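Local atomic coordinates of uncharacterized ACR, COG1565 superfamily (PDB entry 4F3N), a protein that is of unknown function but adopts a methyltransferase fold, binds S-adenosyl-L-homocysteine and may methylate arginine residues of other proteins. Residues A63-E68 against M82-Y87; G236-D241 against V246-P251; D374-I379 against L388-A393; L125-A130 against A160-E165. All coordinates share one frame; numbering follows the deposited sequence. Where two conformers were deposited one is given.

Contact 1: A63-E68 against M82-Y87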
loop_
_atom_site.group_PDB
_atom_site.type_symbol
_atom_site.label_atom_id
_atom_site.label_comp_id
_atom_site.label_asym_id
_atom_site.label_seq_id
_atom_site.Cartn_x
_atom_site.Cartn_y
_atom_site.Cartn_z
ATOM N N ALA A 63 -7.626 -23.685 -10.602
ATOM C CA ALA A 63 -7.398 -24.532 -11.791
ATOM C C ALA A 63 -6.655 -23.775 -12.889
ATOM O O ALA A 63 -5.764 -24.310 -13.538
ATOM C CB ALA A 63 -8.746 -25.067 -12.342
ATOM N N SER A 64 -7.000 -22.494 -13.094
ATOM C CA SER A 64 -6.325 -21.694 -14.084
ATOM C C SER A 64 -4.854 -21.507 -13.737
ATOM O O SER A 64 -3.983 -21.543 -14.606
ATOM C CB SER A 64 -7.029 -20.340 -14.301
ATOM O OG SER A 64 -6.732 -19.429 -13.243
ATOM N N LEU A 65 -4.558 -21.322 -12.453
ATOM C CA LEU A 65 -3.169 -21.213 -12.028
ATOM C C LEU A 65 -2.397 -22.517 -12.120
ATOM O O LEU A 65 -1.250 -22.527 -12.517
ATOM C CB LEU A 65 -3.081 -20.676 -10.581
ATOM C CG LEU A 65 -2.968 -19.176 -10.520
ATOM C CD1 LEU A 65 -3.284 -18.662 -9.133
ATOM C CD2 LEU A 65 -1.639 -18.685 -11.107
ATOM N N ARG A 66 -3.014 -23.635 -11.756
ATOM C CA ARG A 66 -2.369 -24.927 -11.912
ATOM C C ARG A 66 -2.046 -25.210 -13.406
ATOM O O ARG A 66 -0.967 -25.691 -13.765
ATOM C CB ARG A 66 -3.242 -26.046 -11.378
ATOM C CG ARG A 66 -3.298 -26.125 -9.862
ATOM C CD ARG A 66 -3.768 -27.523 -9.425
ATOM N NE ARG A 66 -5.136 -27.697 -9.845
ATOM C CZ ARG A 66 -6.204 -27.254 -9.174
ATOM N NH1 ARG A 66 -6.083 -26.669 -7.982
ATOM N NH2 ARG A 66 -7.409 -27.439 -9.689
ATOM N N ALA A 67 -2.978 -24.832 -14.261
ATOM C CA ALA A 67 -2.766 -25.025 -15.698
ATOM C C ALA A 67 -1.623 -24.152 -16.224
ATOM O O ALA A 67 -0.812 -24.593 -17.025
ATOM C CB ALA A 67 -4.060 -24.744 -16.463
ATOM N N GLU A 68 -1.555 -22.915 -15.764
ATOM C CA GLU A 68 -0.472 -22.048 -16.134
ATOM C C GLU A 68 0.868 -22.556 -15.666
ATOM O O GLU A 68 1.845 -22.573 -16.430
ATOM C CB GLU A 68 -0.685 -20.648 -15.569
ATOM C CG GLU A 68 0.433 -19.743 -16.052
ATOM C CD GLU A 68 0.162 -18.286 -15.882
ATOM O OE1 GLU A 68 -1.008 -17.883 -15.820
ATOM O OE2 GLU A 68 1.189 -17.558 -15.843
ATOM N N MET A 82 0.866 -14.248 -7.129
ATOM C CA MET A 82 0.220 -13.217 -6.352
ATOM C C MET A 82 -0.556 -12.275 -7.274
ATOM O O MET A 82 -1.673 -11.872 -6.976
ATOM C CB MET A 82 1.273 -12.425 -5.575
ATOM C CG MET A 82 0.691 -11.489 -4.553
ATOM S SD MET A 82 2.037 -10.809 -3.587
ATOM C CE MET A 82 1.287 -9.287 -3.033
ATOM N N GLU A 83 0.031 -11.953 -8.419
ATOM C CA GLU A 83 -0.681 -11.062 -9.372
ATOM C C GLU A 83 -2.022 -11.662 -9.759
ATOM O O GLU A 83 -3.070 -10.968 -9.785
ATOM C CB GLU A 83 0.147 -10.800 -10.611
ATOM C CG GLU A 83 -0.596 -10.016 -11.716
ATOM C CD GLU A 83 0.191 -9.971 -13.010
ATOM O OE1 GLU A 83 1.318 -10.523 -13.067
ATOM O OE2 GLU A 83 -0.344 -9.437 -14.012
ATOM N N ARG A 84 -2.022 -12.952 -10.074
ATOM C CA ARG A 84 -3.236 -13.567 -10.548
ATOM C C ARG A 84 -4.309 -13.765 -9.453
ATOM O O ARG A 84 -5.499 -13.482 -9.687
ATOM C CB ARG A 84 -2.900 -14.887 -11.285
ATOM C CG ARG A 84 -2.193 -14.686 -12.614
ATOM C CD ARG A 84 -2.980 -13.796 -13.565
ATOM N NE ARG A 84 -4.198 -14.442 -14.053
ATOM C CZ ARG A 84 -5.076 -13.860 -14.881
ATOM N NH1 ARG A 84 -6.155 -14.518 -15.289
ATOM N NH2 ARG A 84 -4.888 -12.613 -15.289
ATOM N N VAL A 85 -3.916 -14.208 -8.262
ATOM C CA VAL A 85 -4.917 -14.480 -7.225
ATOM C C VAL A 85 -5.512 -13.183 -6.687
ATOM O O VAL A 85 -6.684 -13.150 -6.251
ATOM C CB VAL A 85 -4.416 -15.381 -6.078
ATOM C CG1 VAL A 85 -3.885 -16.711 -6.622
ATOM C CG2 VAL A 85 -3.384 -14.660 -5.231
ATOM N N LEU A 86 -4.758 -12.082 -6.772
ATOM C CA LEU A 86 -5.253 -10.811 -6.295
ATOM C C LEU A 86 -5.992 -10.029 -7.393
ATOM O O LEU A 86 -6.989 -9.393 -7.107
ATOM C CB LEU A 86 -4.110 -9.971 -5.703
ATOM C CG LEU A 86 -3.388 -10.492 -4.439
ATOM C CD1 LEU A 86 -2.347 -9.468 -3.967
ATOM C CD2 LEU A 86 -4.419 -10.739 -3.347
ATOM N N TYR A 87 -5.501 -10.098 -8.620
ATOM C CA TYR A 87 -5.918 -9.155 -9.676
ATOM C C TYR A 87 -6.497 -9.813 -10.932
ATOM O O TYR A 87 -6.806 -9.102 -11.887
ATOM C CB TYR A 87 -4.781 -8.209 -10.037
ATOM C CG TYR A 87 -4.252 -7.459 -8.845
ATOM C CD1 TYR A 87 -5.041 -6.501 -8.223
ATOM C CD2 TYR A 87 -3.008 -7.738 -8.300
ATOM C CE1 TYR A 87 -4.615 -5.837 -7.096
ATOM C CE2 TYR A 87 -2.553 -7.061 -7.160
ATOM C CZ TYR A 87 -3.355 -6.109 -6.574
ATOM O OH TYR A 87 -3.009 -5.383 -5.431
HETATM O O HOH W 1 -4.944 -17.017 -14.162
#
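The guanidinium of R84 has water 1 in its plane, at the edge. Its NE donates to this water at 2.7 Å. The water in turn donates to OG of S64 at 3.1 Å. One water thus joins the two helices through partly exposed polar side chains. The S64 hydroxyl is also hydrogen-bonded to L61 O, one turn back in its own helix. The guanidinium of R66 belongs to another side of helix 52-71. Backbone N of A63 sits over one of its faces, offset toward the rim.

Away from the water the contact turns apolar. The L65 branches divide the work. CD1 meets CG1 of V85 at 3.2 Å, which is tight for two methyl groups. CD2 lies 4.0 Å from CB of R84. The L65 and V85 side chains cross at about a right angle, so the touch is a point rather than a run.

These are the two helices at the N-terminal end of the fold, 52-71 and 78-87. The short strand 76-77 between them joins the antiparallel sheet. L65 also touches F245 of that sheet, and V85 packs on P332, which buries the apolar pair.

R84 bends at chi2 (-56°) and again at chi3 (-69°). The chain folds back in this way and its NE ends beside the water. E68 OE1 is 5.0 Å from R84 NE, without contact, and may still attract it. The firmer charge partner of E68 is R80, which its OE2 meets in a salt bridge.

Contact 2: G236-D241 against V246-P251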
loop_
_atom_site.group_PDB
_atom_site.type_symbol
_atom_site.label_atom_id
_atom_site.label_comp_id
_atom_site.label_asym_id
_atom_site.label_seq_id
_atom_site.Cartn_x
_atom_site.Cartn_y
_atom_site.Cartn_z
ATOM N N GLY A 236 9.495 -19.799 -5.759
ATOM C CA GLY A 236 8.307 -19.682 -6.588
ATOM C C GLY A 236 7.292 -20.711 -6.227
ATOM O O GLY A 236 7.257 -21.244 -5.095
ATOM N N VAL A 237 6.378 -20.946 -7.156
ATOM C CA VAL A 237 5.247 -21.814 -6.932
ATOM C C VAL A 237 5.237 -22.959 -7.938
ATOM O O VAL A 237 5.360 -22.723 -9.153
ATOM C CB VAL A 237 3.934 -21.033 -6.998
ATOM C CG1 VAL A 237 2.780 -21.969 -6.610
ATOM C CG2 VAL A 237 3.944 -19.849 -6.031
ATOM N N SER A 238 5.079 -24.180 -7.410
ATOM C CA SER A 238 4.923 -25.391 -8.184
ATOM C C SER A 238 3.649 -26.126 -7.762
ATOM O O SER A 238 2.905 -25.640 -6.928
ATOM C CB SER A 238 6.129 -26.294 -7.994
ATOM O OG SER A 238 7.267 -25.722 -8.623
ATOM N N ILE A 239 3.374 -27.272 -8.375
ATOM C CA ILE A 239 2.266 -28.127 -7.967
ATOM C C ILE A 239 2.869 -29.452 -7.537
ATOM O O ILE A 239 3.769 -29.958 -8.203
ATOM C CB ILE A 239 1.309 -28.326 -9.176
ATOM C CG1 ILE A 239 0.684 -26.965 -9.566
ATOM C CG2 ILE A 239 0.146 -29.257 -8.889
ATOM C CD1 ILE A 239 -0.170 -26.391 -8.470
ATOM N N ASP A 240 2.386 -30.029 -6.450
ATOM C CA ASP A 240 2.829 -31.360 -6.053
ATOM C C ASP A 240 2.007 -32.467 -6.721
ATOM O O ASP A 240 1.150 -32.216 -7.585
ATOM C CB ASP A 240 2.873 -31.471 -4.526
ATOM C CG ASP A 240 1.494 -31.563 -3.889
ATOM O OD1 ASP A 240 0.480 -31.797 -4.587
ATOM O OD2 ASP A 240 1.443 -31.395 -2.665
ATOM N N ASP A 241 2.321 -33.714 -6.349
ATOM C CA ASP A 241 1.751 -34.873 -7.008
ATOM C C ASP A 241 0.268 -35.031 -6.682
ATOM O O ASP A 241 -0.437 -35.739 -7.389
ATOM C CB ASP A 241 2.544 -36.145 -6.666
ATOM C CG ASP A 241 2.664 -36.381 -5.166
ATOM O OD1 ASP A 241 2.820 -35.399 -4.423
ATOM O OD2 ASP A 241 2.598 -37.547 -4.730
ATOM N N VAL A 246 2.652 -25.659 -3.958
ATOM C CA VAL A 246 3.786 -25.806 -3.032
ATOM C C VAL A 246 4.806 -24.723 -3.367
ATOM O O VAL A 246 4.935 -24.377 -4.541
ATOM C CB VAL A 246 4.440 -27.200 -3.164
ATOM C CG1 VAL A 246 5.123 -27.420 -4.516
ATOM C CG2 VAL A 246 5.434 -27.422 -2.042
ATOM N N PHE A 247 5.487 -24.154 -2.363
ATOM C CA PHE A 247 6.652 -23.325 -2.687
ATOM C C PHE A 247 7.769 -24.225 -3.212
ATOM O O PHE A 247 7.887 -25.377 -2.788
ATOM C CB PHE A 247 7.182 -22.589 -1.452
ATOM C CG PHE A 247 6.288 -21.505 -0.943
ATOM C CD1 PHE A 247 6.063 -20.351 -1.699
ATOM C CD2 PHE A 247 5.733 -21.610 0.306
ATOM C CE1 PHE A 247 5.264 -19.337 -1.189
ATOM C CE2 PHE A 247 4.961 -20.597 0.833
ATOM C CZ PHE A 247 4.727 -19.470 0.079
ATOM N N ALA A 248 8.596 -23.689 -4.096
ATOM C CA ALA A 248 9.699 -24.429 -4.662
ATOM C C ALA A 248 10.792 -23.484 -4.957
ATOM O O ALA A 248 10.552 -22.446 -5.571
ATOM C CB ALA A 248 9.289 -25.164 -5.931
ATOM N N ASP A 249 12.009 -23.835 -4.537
ATOM C CA ASP A 249 13.145 -22.932 -4.679
ATOM C C ASP A 249 13.966 -23.273 -5.916
ATOM O O ASP A 249 14.212 -24.445 -6.168
ATOM C CB ASP A 249 14.002 -23.015 -3.427
ATOM C CG ASP A 249 13.309 -22.481 -2.212
ATOM O OD1 ASP A 249 12.475 -21.577 -2.363
ATOM O OD2 ASP A 249 13.628 -22.947 -1.097
ATOM N N ARG A 250 14.348 -22.250 -6.693
ATOM C CA ARG A 250 15.087 -22.435 -7.956
ATOM C C ARG A 250 16.181 -21.395 -8.077
ATOM O O ARG A 250 15.981 -20.258 -7.665
ATOM C CB ARG A 250 14.126 -22.218 -9.121
ATOM C CG ARG A 250 14.374 -23.114 -10.296
ATOM C CD ARG A 250 13.173 -23.141 -11.219
ATOM N NE ARG A 250 13.149 -21.954 -12.061
ATOM C CZ ARG A 250 12.441 -21.843 -13.188
ATOM N NH1 ARG A 250 12.480 -20.705 -13.875
ATOM N NH2 ARG A 250 11.689 -22.855 -13.629
ATOM N N PRO A 251 17.330 -21.751 -8.686
ATOM C CA PRO A 251 18.311 -20.707 -8.941
ATOM C C PRO A 251 17.751 -19.588 -9.805
ATOM O O PRO A 251 16.860 -19.822 -10.637
ATOM C CB PRO A 251 19.442 -21.437 -9.697
ATOM C CG PRO A 251 19.232 -22.873 -9.415
ATOM C CD PRO A 251 17.791 -23.080 -9.081
#
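The carbonyl O of A248 is held by two N-H groups. G236 N donates to it at 2.9 Å, and NE1 of W75 is the second donor. This is an antiparallel beta hairpin, formed by strands 231-239 and 245-250. The short strand segments meet at 120°, so the ladder is strongly twisted.

G236 and A248 form one hydrogen-bonded pair, and S238 and V246 the other. A248 N returns the bond to G236 O at 3.0 Å. S238 N reaches V246 O at 2.9 Å on a nearly straight path, 176° at the hydrogen. V246 N closes that pair on S238 O.

V237 and F247 are the non-hydrogen-bonded pair between them. Here the backbone meets through CA-H...O contacts: F247 CA is 3.2 Å from G236 O. The same oxygen lies near the plane of the F247 ring, at its edge. V237 and F247 share the face of the sheet that carries F329. On the other face W75 lies against S238, and R250 makes a cation-pi contact with its ring.

S238 has OG beside its own backbone N (chi1 -70°). That hydroxyl is hydrogen-bonded to G74 O, and its oxygen lies 3.4 Å from the CB of A248.

Contact 3: D374-I379 against L388-A393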
loop_
_atom_site.group_PDB
_atom_site.type_symbol
_atom_site.label_atom_id
_atom_site.label_comp_id
_atom_site.label_asym_id
_atom_site.label_seq_id
_atom_site.Cartn_x
_atom_site.Cartn_y
_atom_site.Cartn_z
ATOM N N ASP A 374 -4.875 18.309 17.801
ATOM C CA ASP A 374 -5.653 19.570 17.705
ATOM C C ASP A 374 -7.037 19.263 17.167
ATOM O O ASP A 374 -8.044 19.777 17.666
ATOM C CB ASP A 374 -4.959 20.610 16.815
ATOM C CG ASP A 374 -3.606 21.046 17.340
ATOM O OD1 ASP A 374 -3.318 20.903 18.554
ATOM O OD2 ASP A 374 -2.800 21.542 16.508
ATOM N N VAL A 375 -7.080 18.375 16.172
ATOM C CA VAL A 375 -8.332 17.897 15.630
ATOM C C VAL A 375 -9.139 17.263 16.758
ATOM O O VAL A 375 -10.289 17.602 16.963
ATOM C CB VAL A 375 -8.103 16.869 14.496
ATOM C CG1 VAL A 375 -9.431 16.294 13.997
ATOM C CG2 VAL A 375 -7.325 17.516 13.350
ATOM N N LEU A 376 -8.537 16.335 17.493
ATOM C CA LEU A 376 -9.242 15.729 18.655
ATOM C C LEU A 376 -9.733 16.784 19.630
ATOM O O LEU A 376 -10.853 16.677 20.155
ATOM C CB LEU A 376 -8.332 14.720 19.400
ATOM C CG LEU A 376 -8.889 13.935 20.590
ATOM C CD1 LEU A 376 -10.119 13.134 20.197
ATOM C CD2 LEU A 376 -7.783 13.033 21.134
ATOM N N ALA A 377 -8.916 17.803 19.873
ATOM C CA ALA A 377 -9.232 18.827 20.898
ATOM C C ALA A 377 -10.404 19.746 20.522
ATOM O O ALA A 377 -10.803 20.576 21.338
ATOM C CB ALA A 377 -7.991 19.671 21.212
ATOM N N GLU A 378 -10.919 19.631 19.298
ATOM C CA GLU A 378 -12.143 20.338 18.874
ATOM C C GLU A 378 -13.394 19.717 19.514
ATOM O O GLU A 378 -14.446 20.363 19.601
ATOM C CB GLU A 378 -12.294 20.288 17.346
ATOM C CG GLU A 378 -11.222 21.045 16.566
ATOM C CD GLU A 378 -11.253 20.764 15.065
ATOM O OE1 GLU A 378 -12.309 20.347 14.543
ATOM O OE2 GLU A 378 -10.215 20.967 14.385
ATOM N N ILE A 379 -13.283 18.460 19.936
ATOM C CA ILE A 379 -14.358 17.770 20.640
ATOM C C ILE A 379 -14.197 17.905 22.154
ATOM O O ILE A 379 -13.130 17.606 22.697
ATOM C CB ILE A 379 -14.364 16.271 20.310
ATOM C CG1 ILE A 379 -14.411 16.040 18.799
ATOM C CG2 ILE A 379 -15.536 15.604 21.020
ATOM C CD1 ILE A 379 -14.100 14.617 18.410
ATOM N N LEU A 388 -14.975 9.888 23.223
ATOM C CA LEU A 388 -14.297 8.589 23.417
ATOM C C LEU A 388 -13.979 7.842 22.109
ATOM O O LEU A 388 -12.874 7.335 21.929
ATOM C CB LEU A 388 -15.070 7.671 24.374
ATOM C CG LEU A 388 -15.417 8.242 25.742
ATOM C CD1 LEU A 388 -16.389 7.298 26.435
ATOM C CD2 LEU A 388 -14.152 8.449 26.561
ATOM N N PRO A 389 -14.940 7.790 21.182
ATOM C CA PRO A 389 -14.627 7.216 19.890
ATOM C C PRO A 389 -13.496 7.964 19.169
ATOM O O PRO A 389 -12.649 7.328 18.558
ATOM C CB PRO A 389 -15.935 7.372 19.110
ATOM C CG PRO A 389 -16.982 7.369 20.152
ATOM C CD PRO A 389 -16.390 8.038 21.343
ATOM N N ALA A 390 -13.489 9.280 19.255
ATOM C CA ALA A 390 -12.455 10.093 18.596
ATOM C C ALA A 390 -11.089 9.824 19.244
ATOM O O ALA A 390 -10.106 9.629 18.551
ATOM C CB ALA A 390 -12.797 11.563 18.681
ATOM N N ALA A 391 -11.052 9.825 20.579
ATOM C CA ALA A 391 -9.819 9.549 21.316
ATOM C C ALA A 391 -9.300 8.128 21.037
ATOM O O ALA A 391 -8.110 7.924 20.811
ATOM C CB ALA A 391 -10.061 9.768 22.824
ATOM N N ASN A 392 -10.183 7.132 21.028
ATOM C CA ASN A 392 -9.779 5.778 20.687
ATOM C C ASN A 392 -9.231 5.672 19.249
ATOM O O ASN A 392 -8.273 4.952 19.020
ATOM C CB ASN A 392 -10.966 4.810 20.841
ATOM C CG ASN A 392 -11.329 4.549 22.286
ATOM O OD1 ASN A 392 -10.482 4.613 23.209
ATOM N ND2 ASN A 392 -12.603 4.215 22.505
ATOM N N ALA A 393 -9.849 6.414 18.319
ATOM C CA ALA A 393 -9.399 6.438 16.908
ATOM C C ALA A 393 -7.982 6.997 16.800
ATOM O O ALA A 393 -7.139 6.410 16.125
ATOM C CB ALA A 393 -10.352 7.261 16.022
#
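L376 and I379 bring their CD1 methyls to the same small group, the CB of A390. The distance is 3.5 Å from L376 CD1 and 3.3 Å from I379 CD1. Both are tighter than usual for carbons.

L376 has CG turned to the side opposite its backbone N (chi1 -177°). With chi2 at 57°, the fork opens over the helix 384-398 backbone. CD1 also lies 3.5 Å from the peptide N of A391, and CD2 is 4.0 Å from the A391 CA. The leucine therefore reaches past A390 and straddles the start of the next residue. The methyl of A391 is a looser neighbour, 4.3 Å from L376 CD1.

I379 works differently. Its longer branch leaves beside the backbone N and then runs extended, with chi2 at 167°. CD1 is carried to the end of this arm, and it is the atom that touches A390.

The two helices involved, 372-376 and 384-398, follow each other in the chain near its C-terminal end. L376 to I379 form a type I beta turn. I379 N bonds to L376 O at 3.0 Å across this turn. That brings the two aliphatic side chains round to one partner. P389 kinks the second helix, since its N has no hydrogen to give the preceding turn.

F387 of helix 384-398 touches both L376 and I379. V394, farther along, lies on L376 as well. V375 turns instead to helix 118-136, where it packs on L120, Q123, T124 and R127.

Contact 4: L125-A130 against A160-E165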
loop_
_atom_site.group_PDB
_atom_site.type_symbol
_atom_site.label_atom_id
_atom_site.label_comp_id
_atom_site.label_asym_id
_atom_site.label_seq_id
_atom_site.Cartn_x
_atom_site.Cartn_y
_atom_site.Cartn_z
ATOM N N LEU A 125 -4.645 14.395 7.386
ATOM C CA LEU A 125 -3.843 14.355 6.132
ATOM C C LEU A 125 -4.082 15.584 5.257
ATOM O O LEU A 125 -3.207 15.997 4.537
ATOM C CB LEU A 125 -4.152 13.087 5.340
ATOM C CG LEU A 125 -3.491 12.825 3.997
ATOM C CD1 LEU A 125 -1.978 12.753 4.183
ATOM C CD2 LEU A 125 -4.062 11.513 3.380
ATOM N N ALA A 126 -5.312 16.115 5.300
ATOM C CA ALA A 126 -5.685 17.300 4.530
ATOM C C ALA A 126 -4.728 18.460 4.777
ATOM O O ALA A 126 -4.457 19.282 3.886
ATOM C CB ALA A 126 -7.163 17.688 4.796
ATOM N N ARG A 127 -4.170 18.555 5.982
ATOM C CA ARG A 127 -3.256 19.669 6.263
ATOM C C ARG A 127 -1.945 19.670 5.473
ATOM O O ARG A 127 -1.677 20.628 4.735
ATOM C CB ARG A 127 -3.067 19.822 7.759
ATOM C CG ARG A 127 -4.407 20.237 8.360
ATOM C CD ARG A 127 -4.474 20.241 9.863
ATOM N NE ARG A 127 -5.869 20.485 10.276
ATOM C CZ ARG A 127 -6.243 20.793 11.510
ATOM N NH1 ARG A 127 -5.339 20.889 12.488
ATOM N NH2 ARG A 127 -7.538 21.005 11.764
ATOM N N PRO A 128 -1.143 18.593 5.584
ATOM C CA PRO A 128 0.011 18.529 4.662
ATOM C C PRO A 128 -0.345 18.445 3.185
ATOM O O PRO A 128 0.428 18.933 2.354
ATOM C CB PRO A 128 0.790 17.276 5.135
ATOM C CG PRO A 128 -0.199 16.486 5.961
ATOM C CD PRO A 128 -1.199 17.448 6.516
ATOM N N VAL A 129 -1.474 17.857 2.812
ATOM C CA VAL A 129 -1.885 17.887 1.417
ATOM C C VAL A 129 -2.088 19.338 0.965
ATOM O O VAL A 129 -1.568 19.756 -0.055
ATOM C CB VAL A 129 -3.120 17.018 1.167
ATOM C CG1 VAL A 129 -3.712 17.204 -0.242
ATOM C CG2 VAL A 129 -2.698 15.550 1.357
ATOM N N ALA A 130 -2.803 20.114 1.753
ATOM C CA ALA A 130 -3.021 21.535 1.407
ATOM C C ALA A 130 -1.691 22.306 1.365
ATOM O O ALA A 130 -1.445 23.125 0.463
ATOM C CB ALA A 130 -4.016 22.155 2.390
ATOM N N ALA A 160 -11.918 21.008 1.332
ATOM C CA ALA A 160 -12.930 22.063 1.067
ATOM C C ALA A 160 -13.233 22.848 2.322
ATOM O O ALA A 160 -13.355 24.090 2.284
ATOM C CB ALA A 160 -14.191 21.445 0.509
ATOM N N ALA A 161 -13.359 22.153 3.447
ATOM C CA ALA A 161 -13.642 22.824 4.743
ATOM C C ALA A 161 -12.541 23.801 5.162
ATOM O O ALA A 161 -12.817 24.774 5.859
ATOM C CB ALA A 161 -13.911 21.782 5.857
ATOM N N LEU A 162 -11.301 23.492 4.781
ATOM C CA LEU A 162 -10.105 24.307 4.998
ATOM C C LEU A 162 -9.871 25.382 3.915
ATOM O O LEU A 162 -8.895 26.125 3.991
ATOM C CB LEU A 162 -8.839 23.415 5.072
ATOM C CG LEU A 162 -8.799 22.550 6.309
ATOM C CD1 LEU A 162 -7.678 21.510 6.204
ATOM C CD2 LEU A 162 -8.699 23.375 7.600
ATOM N N GLY A 163 -10.801 25.505 2.978
ATOM C CA GLY A 163 -10.736 26.594 1.970
ATOM C C GLY A 163 -10.068 26.200 0.687
ATOM O O GLY A 163 -9.782 27.043 -0.159
ATOM N N VAL A 164 -9.822 24.901 0.510
ATOM C CA VAL A 164 -9.087 24.387 -0.674
ATOM C C VAL A 164 -10.010 23.608 -1.569
ATOM O O VAL A 164 -10.377 22.493 -1.255
ATOM C CB VAL A 164 -7.903 23.492 -0.270
ATOM C CG1 VAL A 164 -7.190 22.911 -1.499
ATOM C CG2 VAL A 164 -6.938 24.289 0.595
ATOM N N GLU A 165 -10.367 24.199 -2.695
ATOM C CA GLU A 165 -11.093 23.486 -3.754
ATOM C C GLU A 165 -10.126 22.966 -4.824
ATOM O O GLU A 165 -9.161 23.622 -5.224
ATOM C CB GLU A 165 -12.080 24.398 -4.473
ATOM C CG GLU A 165 -13.186 24.954 -3.611
ATOM C CD GLU A 165 -14.228 23.949 -3.192
ATOM O OE1 GLU A 165 -14.288 22.845 -3.760
ATOM O OE2 GLU A 165 -15.029 24.290 -2.276
#
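L162 sets its CD1 methyl against two residues of helix 118-136. A126 CB and R127 CG are each 4.1 Å away. The R127 chain runs extended from CG to NE and crosses the leucine at about a right angle. Only its aliphatic part takes part in this touch. One turn farther along, A130 CB meets V164 CG2 at 4.0 Å. The contact is wholly apolar and of ordinary van der Waals spacing.

A126 and A130 offer only their CB methyls. What places L162 and V164 is the end of helix 150-161. G163 takes a positive phi (94°) and closes a Schellman motif. Its N bonds back to A160 O at 3.0 Å. The chain turns there, and L162 before the glycine and V164 after it both point to the same helix.

The helix body continues the contact, for L155, A158 and L159 also touch A126, and L159 touches A130. Helix 150-161 links the parallel strands 140-144 and 168-172 as a beta-alpha-beta unit of the central mixed sheet. Helix 118-136 flanks it, and its other side packs through L125 and P128 on F366 of helix 363-369.

Contacts 1 and 2 lie on one side of the chain's centre, contacts 3 and 4 on the other. Within the first pair, R66 CG meets I239 CD1 at 3.4 Å, so helix 52-71 rests on the hairpin. In the second, E378 OE2 and R127 NH2 make a long, weak ion pair. Helix 118-136, one half of contact 4, thus also borders contact 3. Contact 1 is buried and contact 2 partly so, while contacts 3 and 4 are at the surface. Contact 2 is a ladder of backbone bonds. Contact 1 combines methyl packing with a water bridge. Contacts 3 and 4 rely on alanines met by larger aliphatic side chains.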